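Local coordinates for protein epoxyqueuosine reductase (PDB 5D6S) that belongs to the QueG family of iron-sulfur proteins and binds a cobalamin together with two iron/sulfur clusters, at residues Ile30-Ile34 with Ile201-Gln205. Sequence-based numbering, arbitrary orientation.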
ATOM      1  N   ILE A  30      18.428   3.983 -30.036  1.00112.25           N
ATOM      2  CA  ILE A  30      18.373   4.202 -28.588  1.00103.79           C
ATOM      3  C   ILE A  30      17.287   3.349 -27.964  1.00 97.10           C
ATOM      4  O   ILE A  30      17.520   2.697 -26.951  1.00112.69           O
ATOM      5  CB  ILE A  30      18.136   5.675 -28.127  1.00105.45           C
ATOM      6  CG1 ILE A  30      17.545   6.588 -29.224  1.00109.63           C
ATOM      7  CG2 ILE A  30      19.431   6.264 -27.591  1.00 99.14           C
ATOM      8  CD1 ILE A  30      16.128   6.264 -29.662  1.00111.09           C
ATOM      9  N   LYS A  31      16.115   3.324 -28.583  1.00 88.09           N
ATOM     10  CA  LYS A  31      14.973   2.595 -28.037  1.00 87.24           C
ATOM     11  C   LYS A  31      15.305   1.099 -27.839  1.00 81.20           C
ATOM     12  O   LYS A  31      14.928   0.502 -26.838  1.00 79.15           O
ATOM     13  CB  LYS A  31      13.736   2.795 -28.937  1.00 73.30           C
ATOM     14  CG  LYS A  31      12.512   2.045 -28.467  1.00 72.17           C
ATOM     15  CD  LYS A  31      11.243   2.594 -29.091  1.00 75.61           C
ATOM     16  CE  LYS A  31      10.094   1.628 -28.878  1.00 76.22           C
ATOM     17  NZ  LYS A  31       8.789   2.247 -29.221  1.00 82.04           N
ATOM     18  N   LEU A  32      16.009   0.512 -28.800  1.00 97.42           N
ATOM     19  CA  LEU A  32      16.415  -0.892 -28.711  1.00101.34           C
ATOM     20  C   LEU A  32      17.544  -1.023 -27.690  1.00 92.03           C
ATOM     21  O   LEU A  32      17.643  -2.031 -26.996  1.00 95.94           O
ATOM     22  CB  LEU A  32      16.851  -1.423 -30.086  1.00104.43           C
ATOM     23  CG  LEU A  32      16.619  -2.915 -30.359  1.00108.56           C
ATOM     24  CD1 LEU A  32      16.737  -3.198 -31.855  1.00118.38           C
ATOM     25  CD2 LEU A  32      17.569  -3.825 -29.583  1.00108.41           C
ATOM     26  N   GLU A  33      18.389   0.001 -27.608  1.00 89.55           N
ATOM     27  CA  GLU A  33      19.524   0.006 -26.669  1.00 92.26           C
ATOM     28  C   GLU A  33      19.086   0.160 -25.221  1.00 90.21           C
ATOM     29  O   GLU A  33      19.656  -0.464 -24.328  1.00 94.38           O
ATOM     30  CB  GLU A  33      20.538   1.111 -27.018  1.00 96.69           C
ATOM     31  CG  GLU A  33      21.671   0.661 -27.931  1.00102.26           C
ATOM     32  CD  GLU A  33      22.359  -0.592 -27.421  1.00109.44           C
ATOM     33  OE1 GLU A  33      22.521  -0.725 -26.179  1.00122.57           O
ATOM     34  OE2 GLU A  33      22.729  -1.445 -28.261  1.00110.86           O
ATOM     35  N   ILE A  34      18.088   1.014 -25.000  1.00 92.72           N
ATOM     36  CA  ILE A  34      17.480   1.210 -23.682  1.00 82.19           C
ATOM     37  C   ILE A  34      16.882  -0.107 -23.224  1.00 80.21           C
ATOM     38  O   ILE A  34      17.288  -0.647 -22.199  1.00 89.49           O
ATOM     39  CB  ILE A  34      16.414   2.325 -23.716  1.00 77.62           C
ATOM     40  CG1 ILE A  34      17.103   3.685 -23.703  1.00 81.20           C
ATOM     41  CG2 ILE A  34      15.479   2.229 -22.526  1.00 78.93           C
ATOM     42  CD1 ILE A  34      16.187   4.856 -24.002  1.00 89.98           C
ATOM     43  N   ILE A 201      11.571   9.972 -28.923  1.00 75.17           N
ATOM     44  CA  ILE A 201      11.516   8.512 -29.093  1.00 81.10           C
ATOM     45  C   ILE A 201      10.139   8.033 -29.502  1.00 86.31           C
ATOM     46  O   ILE A 201       9.119   8.608 -29.125  1.00 80.29           O
ATOM     47  CB  ILE A 201      12.004   7.735 -27.850  1.00 71.57           C
ATOM     48  CG1 ILE A 201      13.485   8.054 -27.585  1.00 74.15           C
ATOM     49  CG2 ILE A 201      11.822   6.226 -28.036  1.00 70.73           C
ATOM     50  CD1 ILE A 201      14.073   7.405 -26.349  1.00 80.23           C
ATOM     51  N   GLU A 202      10.160   6.972 -30.308  1.00 97.62           N
ATOM     52  CA  GLU A 202       8.965   6.292 -30.802  1.00110.75           C
ATOM     53  C   GLU A 202       8.096   5.801 -29.654  1.00 92.99           C
ATOM     54  O   GLU A 202       8.518   4.898 -28.927  1.00 93.88           O
ATOM     55  CB  GLU A 202       9.366   5.073 -31.657  1.00120.25           C
ATOM     56  CG  GLU A 202       9.770   5.399 -33.083  1.00123.82           C
ATOM     57  CD  GLU A 202       8.564   5.648 -33.963  1.00133.66           C
ATOM     58  OE1 GLU A 202       7.793   4.692 -34.185  1.00137.55           O
ATOM     59  OE2 GLU A 202       8.388   6.793 -34.431  1.00141.20           O
ATOM     60  N   PRO A 203       6.889   6.378 -29.497  1.00 80.58           N
ATOM     61  CA  PRO A 203       5.980   5.827 -28.497  1.00 86.92           C
ATOM     62  C   PRO A 203       5.672   4.357 -28.747  1.00 88.47           C
ATOM     63  O   PRO A 203       5.558   3.942 -29.896  1.00 98.19           O
ATOM     64  CB  PRO A 203       4.716   6.684 -28.653  1.00 78.26           C
ATOM     65  CG  PRO A 203       5.216   7.984 -29.183  1.00 75.79           C
ATOM     66  CD  PRO A 203       6.378   7.638 -30.073  1.00 75.74           C
ATOM     67  N   ASP A 204       5.574   3.579 -27.673  1.00 85.74           N
ATOM     68  CA  ASP A 204       5.075   2.217 -27.755  1.00 88.36           C
ATOM     69  C   ASP A 204       3.564   2.241 -28.019  1.00 80.33           C
ATOM     70  O   ASP A 204       2.955   3.314 -28.078  1.00 61.24           O
ATOM     71  CB  ASP A 204       5.401   1.431 -26.469  1.00 96.21           C
ATOM     72  CG  ASP A 204       6.736   0.710 -26.545  1.00102.49           C
ATOM     73  OD1 ASP A 204       7.158   0.337 -27.665  1.00118.12           O
ATOM     74  OD2 ASP A 204       7.346   0.472 -25.483  1.00 92.33           O
ATOM     75  N   GLN A 205       2.974   1.056 -28.158  1.00 77.51           N
ATOM     76  CA  GLN A 205       1.618   0.932 -28.655  1.00 84.57           C
ATOM     77  C   GLN A 205       0.517   1.233 -27.627  1.00 85.88           C
ATOM     78  O   GLN A 205      -0.228   2.203 -27.771  1.00 92.04           O
ATOM     79  CB  GLN A 205       1.400  -0.471 -29.248  1.00 99.89           C
ATOM     80  CG  GLN A 205       1.968  -0.663 -30.647  1.00111.57           C
ATOM     81  CD  GLN A 205       1.067  -0.095 -31.740  1.00118.26           C
ATOM     82  OE1 GLN A 205       0.432  -0.848 -32.487  1.00139.94           O
ATOM     83  NE2 GLN A 205       1.016   1.234 -31.853  1.00112.91           N
TER
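The first turn of helix 30-40, closed by the 2.6 Å hydrogen bond from Ile34 N to Ile30 O, faces segment 201-205, a loop without regular secondary structure that is extended from Ile201 to Asp204. The nearest CA atoms across the segments are those of Lys31 and Ile201, 6.9 Å apart. Lys31, with all four chi angles near t, reaches out fully extended, and the end of Asp204 comes to meet it. Lys31 CD packs 3.8 Å from Ile201 CG2, and Lys31 NZ donates hydrogen bonds to Glu202 O at 2.7 Å and to Asp204 OD1 at 3.0 Å, the latter also a salt bridge. Alongside, Ile201 fits against the helix, its CG1 3.8 Å from Ile30 CD1 and its CD1 4.1 Å from Ile34 CD1. Asp204 shares a backbone hydrogen bond with Phe48, and Ile34 touches Ile46 and Phe48. The contact therefore joins the N-terminal helix to the loop following strand 190-197, beside edge strand 45-50 of the four-stranded antiparallel sheet, at the protein surface.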